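Local coordinates for protein phosphinothricin N-acetyltransferase (Brucella ovis, PDB 5DWM) that probably transfers an acetyl group from acetyl-CoA to the amino group of a small substrate such as phosphinothricin, as a dimeric GNAT-fold enzyme, at residues 13-18 / 50-55; 29-34 / 40-45; 77-80 / 86-89; 108-113 / 143-148; 152-157 / 163-168. All blocks are in the same frame, centred on the assembly; numbering follows the deposited sequence. Where two conformers were deposited one is given.

Overall arrangement
The five contacts follow the GNAT domain along the chain. Contact 2 (29-34 / 40-45) is nested inside the loop closed by contact 1 (13-18 / 50-55), and the other three come in series. Contacts 1 and 2 involve helices 20-33 and 45-58; their centres lie about 18 Å apart, and R51 packs on P43 between them. Contacts 1, 3 and 5 reach the same mixed sheet, contact 5 in the hairpin of strands 148-159 and 162-172, about 29 Å from contact 1 between centres. Contact 4 joins helix 105-119 to the end of helix 136-144. It thus lies beside the acetyl-CoA site, whereas contacts 2, 3 and 5 touch the second subunit.

Contact 1 (13-18 / 50-55); sequences RDFQPA and KRFAAF
The ring of F15 is covered on both faces. Over one lies F52 CD2, 3.7 Å from F15 CE2 and offset toward the rim of the F15 ring; over the opposite face, again toward the rim, lies the backbone N of P17. The two phenyl planes are inclined at 59° with centroids 5.2 Å apart, a mutual tilt that is neither a stack nor a T-shaped pair. F52 meets its partner through CD2 alone, whereas F15 offers CD2, CE2 and CZ. A chi1 of 160° swings the F15 ring away from its own backbone N and out toward the helix, just after the strand. No hydrogen bond crosses between 13-18 and 50-55, and the join is purely apolar. Within 13-18, R13 NH1 donates to D14 O at 3.0 Å, and the R13 guanidinium also forms salt bridges with E66 and D19. I23 of helix 20-33 and I62 of strand 62-67 touch both phenylalanines, while Y76 meets the F52 ring edge-to-face. This is a helix packed over the sheet of the GNAT fold, with F52 of helix 45-58 reaching the residue that follows strand 11-14, outermost within this chain.

Contact 2 (29-34 / 40-45); sequences QAVLTG and IEPPTM
V31 and L32, in the last turn of helix 20-33, pack against the proline that follows I40 and E41. From CB, V31 sends CG1 toward 40-45, on the side away from its own backbone N (chi1 167°), and this one methyl makes the contacts of the side chain. V31 CG1 lies 3.4 Å from I40 O. Farther along the same backbone, P42 N is 3.8 Å from V31 CG1, and P42 CD is only slightly more distant, so the methyl rests against the peptide chain that leads into the proline ring as well as against the ring itself.

L32 approaches the same proline at about a right angle. L32 CG and L32 CD2 are each 3.7 Å from P42 CG, and L32 CD2 also reaches P42 CD, which is thus shared between the methyls of the two helix residues. No direct hydrogen bond joins the segments. Instead a water donates to both V31 O, at 2.9 Å, and I40 O, at 2.8 Å, bridging the end of the helix to the returning chain. V31 O is also bonded to K159 NZ. Within the helix, T33 OG1 donates to Q29 O, which T33 N reaches from the opposite face of the carbonyl plane.

The contact lies near the surface, where the chain turns back after helix 20-33 and I40 packs on P84 of the second subunit. P43 continues the packing between two helices, touching Y27 of helix 20-33 on the one hand and M48 and R51 of helix 45-58, whose N-cap is T44, on the other.

Contact 3 (77-80 / 86-89); sequences ASYF and YRWL
Aromatic and apolar contacts are centred on F80. Its ring turns an edge toward the face of Y86 in an offset edge-to-face pair, with centroids 5.7 Å apart and planes at 73°; F80 CD2 is 4.0 Å from Y86 CE1. The same F80 CD2 lies 3.7 Å from L89 CD2, a methyl that also reaches F80 CB. Y86 lies in addition against Y38 and V128 of the second subunit.

The polar contacts are mediated by water. One water accepts from Y79 OH at 2.7 Å, in the plane of the phenol ring, and donates to R87 O. A second water lies 2.7 Å from L89 O, to which it probably donates, and takes a weak bond from F80 N. Y79 OH also sits over one face of the R87 guanidinium, toward the rim and 3.4 Å from R87 NH1, at an angle too poor for a hydrogen bond; R87 instead bonds through NE to S184 OG.

Within 86-89, L89 N donates to Y86 O at 2.9 Å, closing a type I turn.

The contact spans the loop between the antiparallel neighbours 70-79 and 89-96. The Y79 ring meets F60 edge-to-face, and F80 and L89 pack on L126 of strand 124-129.

Contact 4 (108-113 / 143-148); sequences LLLREL and ESLGFT
L110 and L145 form the tightly packed part of the contact. Their side chains slide past each other in opposite directions, and L145 CD1 nestles against L110, 3.6 Å from each of L110 CB, CG and CD2. With chi1 at -177° the L110 branch extends away from its backbone N toward 143-148, which also brings L110 CD2 to 4.0 Å from F147 CE1, approaching that ring obliquely. L110 and F147 are buried.

The outer side is formed by R111, which is solvent-exposed. Its chain, bent at chi3 (-63°), crosses L145 at about a right angle and lays R111 NH2 3.3 Å from L145 CD2, a contact of a charged group with a methyl and no hydrogen bond. L145 therefore has one methyl directed into the core and the other against the guanidinium of R111, on the exposed side.

L145 follows the end of helix 136-144, which closes in a Schellman motif: G146, at positive phi, is its C-prime residue, G146 N bonds to E143 O at 3.1 Å, and F147 N reaches H142 O. The chain then enters strand 148-159. F147 and L110 both touch D92 of strand 89-96, F147 packs on M169 and L171 of strand 162-172, and L110 lies beside I94, an acetyl-CoA-binding residue of strand 89-96.

Contact 5 (152-157 / 163-168); sequences RIEGSG and WLDTVL
R152 leaves the strand with chi1 at -176° and stays extended as far as NE, while D165 holds its carboxylate beside its own backbone N; together these torsions bring guanidinium and carboxylate into a salt bridge. R152 NE and NH2 both grip D165 OD2 at 3.0 Å, side-on. The oxygen lies in the guanidinium plane and is met on its anti side by donors tilted out of the carboxylate plane, one to each face, with the two flat groups 73° apart. R152 NH2 also pairs with E133. D165 OD1 accepts from G155 N at 2.8 Å, nearly straight at 166° though likewise tilted from the carboxylate plane, and R177 of the second subunit forms a salt bridge to it. The carboxylate thus holds the corner of the chain.

On the face that carries I153 and T166, T166 OG1 shares a hydrogen bond of 2.6 Å with S156 OG, to which Y38 OH also bonds. I153 and T166 form a hydrogen-bonded antiparallel pair, with I153 N to T166 O at 2.8 Å, and G157 pairs with L164 likewise, L164 N to G157 O being 2.7 Å. Between these pairs the register shifts by two: S156 and G157 both face L164, a classic beta bulge overlapping the end of the type II turn I153-S156.

W163 NE1 bonds to T179 O of the second subunit. The hairpin joins strand 148-159, outermost within this chain, to strand 162-172, whose T166 and L168 touch V128 of strand 124-129.

Contact 1 (13-18 / 50-55)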
# COMPACT_ATOMS: atom_id res chain seq x y z
N ARG A 13 -19.82 -8.57 -17.47
CA ARG A 13 -20.04 -7.36 -18.25
C ARG A 13 -19.52 -6.15 -17.48
O ARG A 13 -19.21 -6.24 -16.29
CB ARG A 13 -21.53 -7.15 -18.58
CG ARG A 13 -22.39 -6.94 -17.34
CD ARG A 13 -23.79 -6.45 -17.71
NE ARG A 13 -24.70 -6.50 -16.56
CZ ARG A 13 -24.74 -5.58 -15.60
NH1 ARG A 13 -23.91 -4.55 -15.63
NH2 ARG A 13 -25.60 -5.71 -14.59
N ASP A 14 -19.44 -5.02 -18.17
CA ASP A 14 -19.04 -3.78 -17.51
C ASP A 14 -20.08 -3.35 -16.48
O ASP A 14 -21.29 -3.46 -16.70
CB ASP A 14 -18.89 -2.65 -18.53
CG ASP A 14 -17.63 -2.77 -19.37
OD1 ASP A 14 -16.59 -3.25 -18.86
OD2 ASP A 14 -17.68 -2.37 -20.55
N PHE A 15 -19.59 -2.80 -15.37
CA PHE A 15 -20.43 -2.15 -14.39
C PHE A 15 -21.19 -0.98 -15.01
O PHE A 15 -20.67 -0.27 -15.89
CB PHE A 15 -19.52 -1.63 -13.28
CG PHE A 15 -20.10 -0.53 -12.43
CD1 PHE A 15 -19.88 0.80 -12.73
CD2 PHE A 15 -20.83 -0.84 -11.29
CE1 PHE A 15 -20.41 1.81 -11.93
CE2 PHE A 15 -21.35 0.17 -10.48
CZ PHE A 15 -21.14 1.50 -10.81
N GLN A 16 -22.43 -0.79 -14.56
CA GLN A 16 -23.20 0.40 -14.84
C GLN A 16 -23.72 0.96 -13.53
O GLN A 16 -23.83 0.23 -12.53
CB GLN A 16 -24.38 0.08 -15.78
CG GLN A 16 -23.96 -0.66 -17.05
CD GLN A 16 -23.18 0.22 -18.02
OE1 GLN A 16 -23.20 1.45 -17.93
NE2 GLN A 16 -22.50 -0.41 -18.97
N PRO A 17 -24.01 2.27 -13.47
CA PRO A 17 -24.44 2.86 -12.19
C PRO A 17 -25.65 2.18 -11.56
O PRO A 17 -25.77 2.17 -10.32
CB PRO A 17 -24.72 4.32 -12.55
CG PRO A 17 -23.84 4.58 -13.73
CD PRO A 17 -23.80 3.29 -14.51
N ALA A 18 -26.55 1.60 -12.36
CA ALA A 18 -27.68 0.87 -11.82
C ALA A 18 -27.26 -0.30 -10.93
O ALA A 18 -28.06 -0.76 -10.11
CB ALA A 18 -28.57 0.36 -12.96
N LYS A 50 -19.50 7.11 -5.32
CA LYS A 50 -18.38 8.04 -5.43
C LYS A 50 -17.07 7.29 -5.68
O LYS A 50 -16.26 7.71 -6.52
CB LYS A 50 -18.28 8.89 -4.16
N ARG A 51 -16.85 6.19 -4.95
CA ARG A 51 -15.61 5.43 -5.12
C ARG A 51 -15.50 4.88 -6.54
O ARG A 51 -14.44 4.97 -7.17
CB ARG A 51 -15.57 4.27 -4.13
CG ARG A 51 -15.40 4.69 -2.68
CD ARG A 51 -15.39 3.48 -1.75
NE ARG A 51 -15.34 3.90 -0.35
CZ ARG A 51 -15.24 3.07 0.68
NH1 ARG A 51 -15.18 1.75 0.49
NH2 ARG A 51 -15.22 3.55 1.91
N PHE A 52 -16.59 4.29 -7.04
CA PHE A 52 -16.56 3.68 -8.36
C PHE A 52 -16.45 4.73 -9.46
O PHE A 52 -15.77 4.51 -10.47
CB PHE A 52 -17.80 2.79 -8.55
CG PHE A 52 -17.65 1.42 -7.96
CD1 PHE A 52 -17.06 1.24 -6.72
CD2 PHE A 52 -18.10 0.29 -8.64
CE1 PHE A 52 -16.92 -0.02 -6.17
CE2 PHE A 52 -17.96 -0.96 -8.09
CZ PHE A 52 -17.37 -1.12 -6.87
N ALA A 53 -17.09 5.89 -9.28
CA ALA A 53 -16.94 6.96 -10.26
C ALA A 53 -15.49 7.43 -10.35
O ALA A 53 -15.00 7.76 -11.44
CB ALA A 53 -17.87 8.13 -9.91
N ALA A 54 -14.78 7.44 -9.21
CA ALA A 54 -13.37 7.81 -9.22
C ALA A 54 -12.53 6.79 -9.97
O ALA A 54 -11.68 7.16 -10.79
CB ALA A 54 -12.85 8.03 -7.80
N PHE A 55 -12.76 5.49 -9.73
CA PHE A 55 -12.03 4.46 -10.48
C PHE A 55 -12.27 4.60 -11.98
O PHE A 55 -11.32 4.51 -12.77
CB PHE A 55 -12.47 3.07 -10.03
CG PHE A 55 -12.18 2.77 -8.60
CD1 PHE A 55 -11.00 3.18 -8.00
CD2 PHE A 55 -13.10 2.06 -7.84
CE1 PHE A 55 -10.74 2.89 -6.68
CE2 PHE A 55 -12.85 1.78 -6.51
CZ PHE A 55 -11.66 2.19 -5.93

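Contact 2 (29-34 / 40-45)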
# COMPACT_ATOMS: atom_id res chain seq x y z
N GLN A 29 -22.19 -7.09 3.23
CA GLN A 29 -22.03 -8.40 3.86
C GLN A 29 -20.56 -8.76 4.06
O GLN A 29 -20.20 -9.32 5.10
CB GLN A 29 -22.74 -9.48 3.03
CG GLN A 29 -24.25 -9.37 3.08
CD GLN A 29 -24.76 -9.17 4.49
OE1 GLN A 29 -24.48 -9.98 5.38
NE2 GLN A 29 -25.48 -8.07 4.72
N ALA A 30 -19.71 -8.45 3.08
CA ALA A 30 -18.28 -8.67 3.24
C ALA A 30 -17.72 -7.91 4.44
O ALA A 30 -16.93 -8.46 5.23
CB ALA A 30 -17.55 -8.26 1.97
N VAL A 31 -18.12 -6.65 4.61
CA VAL A 31 -17.62 -5.85 5.72
C VAL A 31 -18.09 -6.41 7.05
O VAL A 31 -17.32 -6.51 8.01
CB VAL A 31 -18.03 -4.38 5.52
CG1 VAL A 31 -17.79 -3.57 6.79
CG2 VAL A 31 -17.29 -3.76 4.34
N LEU A 32 -19.37 -6.78 7.13
CA LEU A 32 -19.96 -7.18 8.40
C LEU A 32 -19.54 -8.58 8.83
O LEU A 32 -19.31 -8.82 10.01
CB LEU A 32 -21.48 -7.09 8.33
CG LEU A 32 -22.07 -5.68 8.22
CD1 LEU A 32 -23.58 -5.72 8.06
CD2 LEU A 32 -21.66 -4.86 9.44
N THR A 33 -19.44 -9.51 7.87
CA THR A 33 -19.23 -10.92 8.19
C THR A 33 -17.85 -11.45 7.81
O THR A 33 -17.56 -12.61 8.12
CB THR A 33 -20.28 -11.80 7.49
OG1 THR A 33 -20.01 -11.85 6.08
CG2 THR A 33 -21.68 -11.26 7.71
N GLY A 34 -17.01 -10.66 7.13
CA GLY A 34 -15.77 -11.17 6.60
C GLY A 34 -14.59 -10.32 7.04
O GLY A 34 -14.74 -9.26 7.64
N ILE A 40 -14.85 -1.46 8.82
CA ILE A 40 -15.70 -1.95 9.89
C ILE A 40 -17.15 -1.55 9.69
O ILE A 40 -18.06 -2.34 9.94
CB ILE A 40 -15.19 -1.45 11.26
CG1 ILE A 40 -13.70 -1.71 11.41
CG2 ILE A 40 -16.00 -2.08 12.40
CD1 ILE A 40 -13.31 -3.12 11.23
N GLU A 41 -17.39 -0.33 9.20
CA GLU A 41 -18.73 0.18 8.98
C GLU A 41 -19.03 0.16 7.49
O GLU A 41 -18.29 0.80 6.72
CB GLU A 41 -18.81 1.60 9.51
CG GLU A 41 -20.12 2.30 9.31
CD GLU A 41 -20.07 3.73 9.80
OE1 GLU A 41 -19.35 4.00 10.78
OE2 GLU A 41 -20.74 4.59 9.18
N PRO A 42 -20.06 -0.55 7.04
CA PRO A 42 -20.37 -0.62 5.61
C PRO A 42 -20.60 0.77 5.03
O PRO A 42 -21.35 1.57 5.61
CB PRO A 42 -21.66 -1.45 5.57
CG PRO A 42 -21.59 -2.30 6.78
CD PRO A 42 -20.93 -1.44 7.83
N PRO A 43 -19.96 1.09 3.91
CA PRO A 43 -20.23 2.37 3.24
C PRO A 43 -21.67 2.44 2.73
O PRO A 43 -22.31 1.42 2.45
CB PRO A 43 -19.25 2.38 2.06
CG PRO A 43 -18.19 1.37 2.43
CD PRO A 43 -18.89 0.33 3.24
N THR A 44 -22.17 3.66 2.60
CA THR A 44 -23.46 3.86 1.97
C THR A 44 -23.36 3.63 0.46
O THR A 44 -22.27 3.61 -0.13
CB THR A 44 -23.94 5.30 2.17
OG1 THR A 44 -22.94 6.20 1.65
CG2 THR A 44 -24.18 5.60 3.67
N MET A 45 -24.52 3.49 -0.18
CA MET A 45 -24.55 3.48 -1.63
C MET A 45 -23.96 4.77 -2.19
O MET A 45 -23.26 4.75 -3.22
CB MET A 45 -25.98 3.28 -2.11
CG MET A 45 -26.10 2.91 -3.56
SD MET A 45 -27.82 2.63 -4.00
CE MET A 45 -28.38 1.60 -2.65
O HOH W 1 -17.60 -5.06 10.50

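Contact 3 (77-80 / 86-89)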
# COMPACT_ATOMS: atom_id res chain seq x y z
N ALA A 77 -10.02 -2.86 -10.79
CA ALA A 77 -8.61 -2.59 -10.58
C ALA A 77 -8.43 -1.12 -10.23
O ALA A 77 -9.29 -0.28 -10.50
CB ALA A 77 -7.80 -2.93 -11.83
N SER A 78 -7.31 -0.84 -9.57
CA SER A 78 -6.94 0.52 -9.18
C SER A 78 -5.43 0.53 -8.96
O SER A 78 -4.76 -0.49 -9.10
CB SER A 78 -7.69 0.96 -7.92
OG SER A 78 -7.42 0.07 -6.84
N TYR A 79 -4.89 1.70 -8.61
CA TYR A 79 -3.47 1.76 -8.28
C TYR A 79 -3.20 1.17 -6.90
O TYR A 79 -4.01 1.31 -5.98
CB TYR A 79 -2.94 3.19 -8.33
CG TYR A 79 -2.85 3.75 -9.73
CD1 TYR A 79 -2.02 3.17 -10.68
CD2 TYR A 79 -3.61 4.86 -10.11
CE1 TYR A 79 -1.94 3.67 -11.97
CE2 TYR A 79 -3.54 5.36 -11.38
CZ TYR A 79 -2.71 4.77 -12.31
OH TYR A 79 -2.65 5.29 -13.58
N PHE A 80 -2.05 0.50 -6.77
CA PHE A 80 -1.52 0.19 -5.45
C PHE A 80 -1.11 1.47 -4.73
O PHE A 80 -1.58 1.75 -3.62
CB PHE A 80 -0.33 -0.77 -5.58
CG PHE A 80 0.47 -0.93 -4.32
CD1 PHE A 80 -0.06 -1.55 -3.21
CD2 PHE A 80 1.77 -0.43 -4.24
CE1 PHE A 80 0.69 -1.68 -2.04
CE2 PHE A 80 2.52 -0.55 -3.09
CZ PHE A 80 1.98 -1.18 -1.98
N TYR A 86 5.19 3.88 -10.07
CA TYR A 86 4.25 2.78 -9.85
C TYR A 86 3.22 2.62 -10.96
O TYR A 86 2.34 1.76 -10.84
CB TYR A 86 3.46 3.02 -8.56
CG TYR A 86 4.15 2.75 -7.23
CD1 TYR A 86 4.55 1.46 -6.88
CD2 TYR A 86 4.34 3.77 -6.30
CE1 TYR A 86 5.14 1.20 -5.64
CE2 TYR A 86 4.93 3.52 -5.06
CZ TYR A 86 5.32 2.23 -4.74
OH TYR A 86 5.89 1.99 -3.49
N ARG A 87 3.27 3.42 -12.03
CA ARG A 87 2.15 3.49 -12.97
C ARG A 87 1.95 2.24 -13.81
O ARG A 87 0.94 2.17 -14.52
CB ARG A 87 2.23 4.74 -13.87
CG ARG A 87 1.82 6.03 -13.16
CD ARG A 87 1.89 7.25 -14.08
NE ARG A 87 0.95 7.18 -15.20
CZ ARG A 87 -0.31 7.59 -15.15
NH1 ARG A 87 -0.80 8.09 -14.01
NH2 ARG A 87 -1.09 7.50 -16.22
N TRP A 88 2.86 1.27 -13.78
CA TRP A 88 2.67 -0.01 -14.45
C TRP A 88 2.18 -1.11 -13.51
O TRP A 88 2.12 -2.27 -13.91
CB TRP A 88 3.95 -0.43 -15.18
CG TRP A 88 4.35 0.49 -16.31
CD1 TRP A 88 4.03 0.35 -17.64
CD2 TRP A 88 5.13 1.69 -16.22
NE1 TRP A 88 4.58 1.38 -18.37
CE2 TRP A 88 5.25 2.22 -17.52
CE3 TRP A 88 5.74 2.37 -15.15
CZ2 TRP A 88 5.96 3.39 -17.79
CZ3 TRP A 88 6.44 3.54 -15.42
CH2 TRP A 88 6.54 4.04 -16.73
N LEU A 89 1.83 -0.75 -12.28
CA LEU A 89 1.40 -1.69 -11.25
C LEU A 89 -0.07 -1.39 -10.94
O LEU A 89 -0.42 -0.25 -10.61
CB LEU A 89 2.26 -1.50 -9.99
CG LEU A 89 1.82 -2.28 -8.74
CD1 LEU A 89 1.97 -3.77 -8.99
CD2 LEU A 89 2.62 -1.81 -7.53
O HOH W 2 -0.98 4.00 -15.20
O HOH W 3 0.25 1.26 -8.42

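Contact 4 (108-113 / 143-148)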
# COMPACT_ATOMS: atom_id res chain seq x y z
N LEU A 108 -14.24 -16.33 -13.07
CA LEU A 108 -14.72 -15.65 -14.28
C LEU A 108 -14.40 -14.17 -14.23
O LEU A 108 -13.96 -13.60 -15.24
CB LEU A 108 -16.23 -15.84 -14.43
CG LEU A 108 -16.75 -17.22 -14.79
CD1 LEU A 108 -18.28 -17.17 -14.82
CD2 LEU A 108 -16.18 -17.68 -16.13
N LEU A 109 -14.62 -13.54 -13.08
CA LEU A 109 -14.36 -12.11 -12.94
C LEU A 109 -12.88 -11.80 -13.09
O LEU A 109 -12.50 -10.87 -13.80
CB LEU A 109 -14.87 -11.61 -11.58
CG LEU A 109 -16.36 -11.32 -11.51
CD1 LEU A 109 -16.83 -11.17 -10.07
CD2 LEU A 109 -16.70 -10.09 -12.31
N LEU A 110 -12.04 -12.56 -12.39
CA LEU A 110 -10.61 -12.24 -12.37
C LEU A 110 -9.97 -12.52 -13.72
O LEU A 110 -9.11 -11.75 -14.17
CB LEU A 110 -9.91 -13.00 -11.24
CG LEU A 110 -8.42 -12.75 -11.01
CD1 LEU A 110 -8.12 -11.25 -10.86
CD2 LEU A 110 -7.94 -13.52 -9.78
N ARG A 111 -10.39 -13.59 -14.40
CA ARG A 111 -9.88 -13.84 -15.74
C ARG A 111 -10.15 -12.65 -16.66
O ARG A 111 -9.26 -12.20 -17.39
CB ARG A 111 -10.47 -15.12 -16.32
CG ARG A 111 -10.06 -15.36 -17.76
CD ARG A 111 -10.26 -16.80 -18.18
NE ARG A 111 -9.42 -17.71 -17.41
CZ ARG A 111 -9.88 -18.65 -16.59
NH1 ARG A 111 -11.19 -18.81 -16.44
NH2 ARG A 111 -9.04 -19.43 -15.93
N GLU A 112 -11.37 -12.11 -16.61
CA GLU A 112 -11.69 -10.98 -17.49
C GLU A 112 -10.98 -9.71 -17.03
O GLU A 112 -10.53 -8.91 -17.86
CB GLU A 112 -13.20 -10.79 -17.59
CG GLU A 112 -13.65 -9.69 -18.55
CD GLU A 112 -13.21 -9.92 -19.99
OE1 GLU A 112 -13.11 -8.92 -20.75
OE2 GLU A 112 -12.95 -11.08 -20.36
N LEU A 113 -10.85 -9.51 -15.71
CA LEU A 113 -10.12 -8.35 -15.21
C LEU A 113 -8.66 -8.39 -15.66
O LEU A 113 -8.11 -7.36 -16.09
CB LEU A 113 -10.21 -8.29 -13.69
CG LEU A 113 -9.72 -6.98 -13.07
CD1 LEU A 113 -10.70 -5.86 -13.33
CD2 LEU A 113 -9.48 -7.14 -11.59
N GLU A 143 -4.09 -18.04 -6.71
CA GLU A 143 -3.17 -19.11 -7.10
C GLU A 143 -3.62 -19.79 -8.39
O GLU A 143 -2.81 -20.07 -9.28
CB GLU A 143 -3.05 -20.15 -5.98
CG GLU A 143 -2.28 -19.65 -4.76
CD GLU A 143 -2.25 -20.68 -3.65
OE1 GLU A 143 -3.02 -21.66 -3.72
OE2 GLU A 143 -1.46 -20.49 -2.70
N SER A 144 -4.93 -20.06 -8.51
CA SER A 144 -5.42 -20.79 -9.67
C SER A 144 -5.27 -20.00 -10.96
O SER A 144 -5.21 -20.59 -12.04
CB SER A 144 -6.87 -21.21 -9.46
OG SER A 144 -7.75 -20.13 -9.72
N LEU A 145 -5.19 -18.67 -10.88
CA LEU A 145 -5.01 -17.83 -12.06
C LEU A 145 -3.56 -17.38 -12.25
O LEU A 145 -3.31 -16.45 -13.01
CB LEU A 145 -5.97 -16.64 -12.03
CG LEU A 145 -7.32 -17.08 -12.59
CD1 LEU A 145 -8.37 -16.03 -12.39
CD2 LEU A 145 -7.19 -17.41 -14.07
N GLY A 146 -2.62 -18.03 -11.57
CA GLY A 146 -1.21 -17.84 -11.84
C GLY A 146 -0.50 -16.81 -10.98
O GLY A 146 0.68 -16.55 -11.21
N PHE A 147 -1.18 -16.21 -10.02
CA PHE A 147 -0.50 -15.29 -9.12
C PHE A 147 0.49 -16.07 -8.26
O PHE A 147 0.25 -17.23 -7.90
CB PHE A 147 -1.50 -14.61 -8.19
CG PHE A 147 -2.31 -13.51 -8.82
CD1 PHE A 147 -3.31 -13.79 -9.74
CD2 PHE A 147 -2.11 -12.19 -8.43
CE1 PHE A 147 -4.06 -12.76 -10.30
CE2 PHE A 147 -2.87 -11.17 -8.97
CZ PHE A 147 -3.85 -11.45 -9.90
N THR A 148 1.60 -15.43 -7.93
CA THR A 148 2.60 -16.01 -7.05
C THR A 148 2.67 -15.23 -5.75
O THR A 148 2.42 -14.02 -5.71
CB THR A 148 3.98 -16.05 -7.71
OG1 THR A 148 4.40 -14.72 -8.02
CG2 THR A 148 3.93 -16.84 -9.00

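Contact 5 (152-157 / 163-168)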
# COMPACT_ATOMS: atom_id res chain seq x y z
N ARG A 152 3.85 -11.28 3.08
CA ARG A 152 2.84 -11.45 4.12
C ARG A 152 3.18 -10.46 5.23
O ARG A 152 4.21 -10.62 5.90
CB ARG A 152 2.83 -12.88 4.65
CG ARG A 152 1.74 -13.14 5.67
CD ARG A 152 1.48 -14.63 5.82
NE ARG A 152 0.51 -14.95 6.86
CZ ARG A 152 -0.31 -15.99 6.82
NH1 ARG A 152 -0.30 -16.83 5.79
NH2 ARG A 152 -1.16 -16.20 7.82
N ILE A 153 2.33 -9.45 5.40
CA ILE A 153 2.51 -8.48 6.48
C ILE A 153 1.73 -9.02 7.67
O ILE A 153 0.49 -9.01 7.66
CB ILE A 153 2.03 -7.07 6.10
CG1 ILE A 153 2.66 -6.59 4.80
CG2 ILE A 153 2.31 -6.09 7.25
CD1 ILE A 153 2.02 -5.29 4.28
N GLU A 154 2.44 -9.49 8.68
CA GLU A 154 1.79 -10.11 9.83
C GLU A 154 1.18 -9.06 10.74
O GLU A 154 1.78 -8.01 11.00
CB GLU A 154 2.81 -10.91 10.61
CG GLU A 154 3.32 -12.12 9.85
CD GLU A 154 4.21 -12.98 10.71
OE1 GLU A 154 3.67 -13.75 11.54
OE2 GLU A 154 5.44 -12.87 10.59
N GLY A 155 -0.02 -9.34 11.24
CA GLY A 155 -0.65 -8.46 12.20
C GLY A 155 -0.95 -7.08 11.65
O GLY A 155 -0.86 -6.09 12.38
N SER A 156 -1.30 -6.99 10.37
CA SER A 156 -1.59 -5.72 9.73
C SER A 156 -2.96 -5.16 10.11
O SER A 156 -3.18 -3.95 10.01
CB SER A 156 -1.53 -5.87 8.22
OG SER A 156 -2.46 -6.86 7.79
N GLY A 157 -3.90 -6.01 10.51
CA GLY A 157 -5.23 -5.55 10.85
C GLY A 157 -5.72 -6.18 12.13
O GLY A 157 -5.32 -7.28 12.50
N TRP A 163 -6.34 -10.55 15.32
CA TRP A 163 -5.29 -10.00 14.48
C TRP A 163 -5.29 -10.71 13.13
O TRP A 163 -5.49 -11.93 13.05
CB TRP A 163 -3.92 -10.14 15.15
CG TRP A 163 -3.71 -9.15 16.25
CD1 TRP A 163 -3.73 -9.39 17.59
CD2 TRP A 163 -3.46 -7.75 16.10
NE1 TRP A 163 -3.49 -8.22 18.29
CE2 TRP A 163 -3.33 -7.20 17.39
CE3 TRP A 163 -3.32 -6.90 14.98
CZ2 TRP A 163 -3.08 -5.85 17.60
CZ3 TRP A 163 -3.07 -5.56 15.19
CH2 TRP A 163 -2.95 -5.04 16.49
N LEU A 164 -5.04 -9.94 12.07
CA LEU A 164 -5.17 -10.41 10.70
C LEU A 164 -3.86 -10.14 9.98
O LEU A 164 -3.20 -9.13 10.25
CB LEU A 164 -6.26 -9.63 9.97
CG LEU A 164 -7.59 -9.43 10.71
CD1 LEU A 164 -8.53 -8.58 9.87
CD2 LEU A 164 -8.23 -10.77 11.05
N ASP A 165 -3.51 -11.02 9.04
CA ASP A 165 -2.33 -10.83 8.21
C ASP A 165 -2.76 -10.43 6.80
O ASP A 165 -3.81 -10.86 6.32
CB ASP A 165 -1.52 -12.13 8.08
CG ASP A 165 -0.95 -12.62 9.40
OD1 ASP A 165 -0.97 -11.88 10.41
OD2 ASP A 165 -0.46 -13.76 9.43
N THR A 166 -1.93 -9.65 6.13
CA THR A 166 -2.16 -9.31 4.72
C THR A 166 -1.26 -10.20 3.87
O THR A 166 -0.04 -10.14 4.00
CB THR A 166 -1.79 -7.86 4.46
OG1 THR A 166 -2.63 -7.00 5.22
CG2 THR A 166 -1.93 -7.54 2.96
N VAL A 167 -1.87 -11.01 3.00
CA VAL A 167 -1.12 -11.83 2.05
C VAL A 167 -1.02 -11.08 0.72
O VAL A 167 -2.03 -10.64 0.17
CB VAL A 167 -1.76 -13.21 1.88
CG1 VAL A 167 -1.28 -13.88 0.59
CG2 VAL A 167 -1.45 -14.08 3.11
N LEU A 168 0.20 -10.92 0.22
CA LEU A 168 0.43 -10.25 -1.06
C LEU A 168 0.76 -11.27 -2.14
O LEU A 168 1.55 -12.19 -1.91
CB LEU A 168 1.59 -9.25 -0.95
CG LEU A 168 1.44 -8.23 0.18
CD1 LEU A 168 2.78 -7.59 0.40
CD2 LEU A 168 0.42 -7.19 -0.20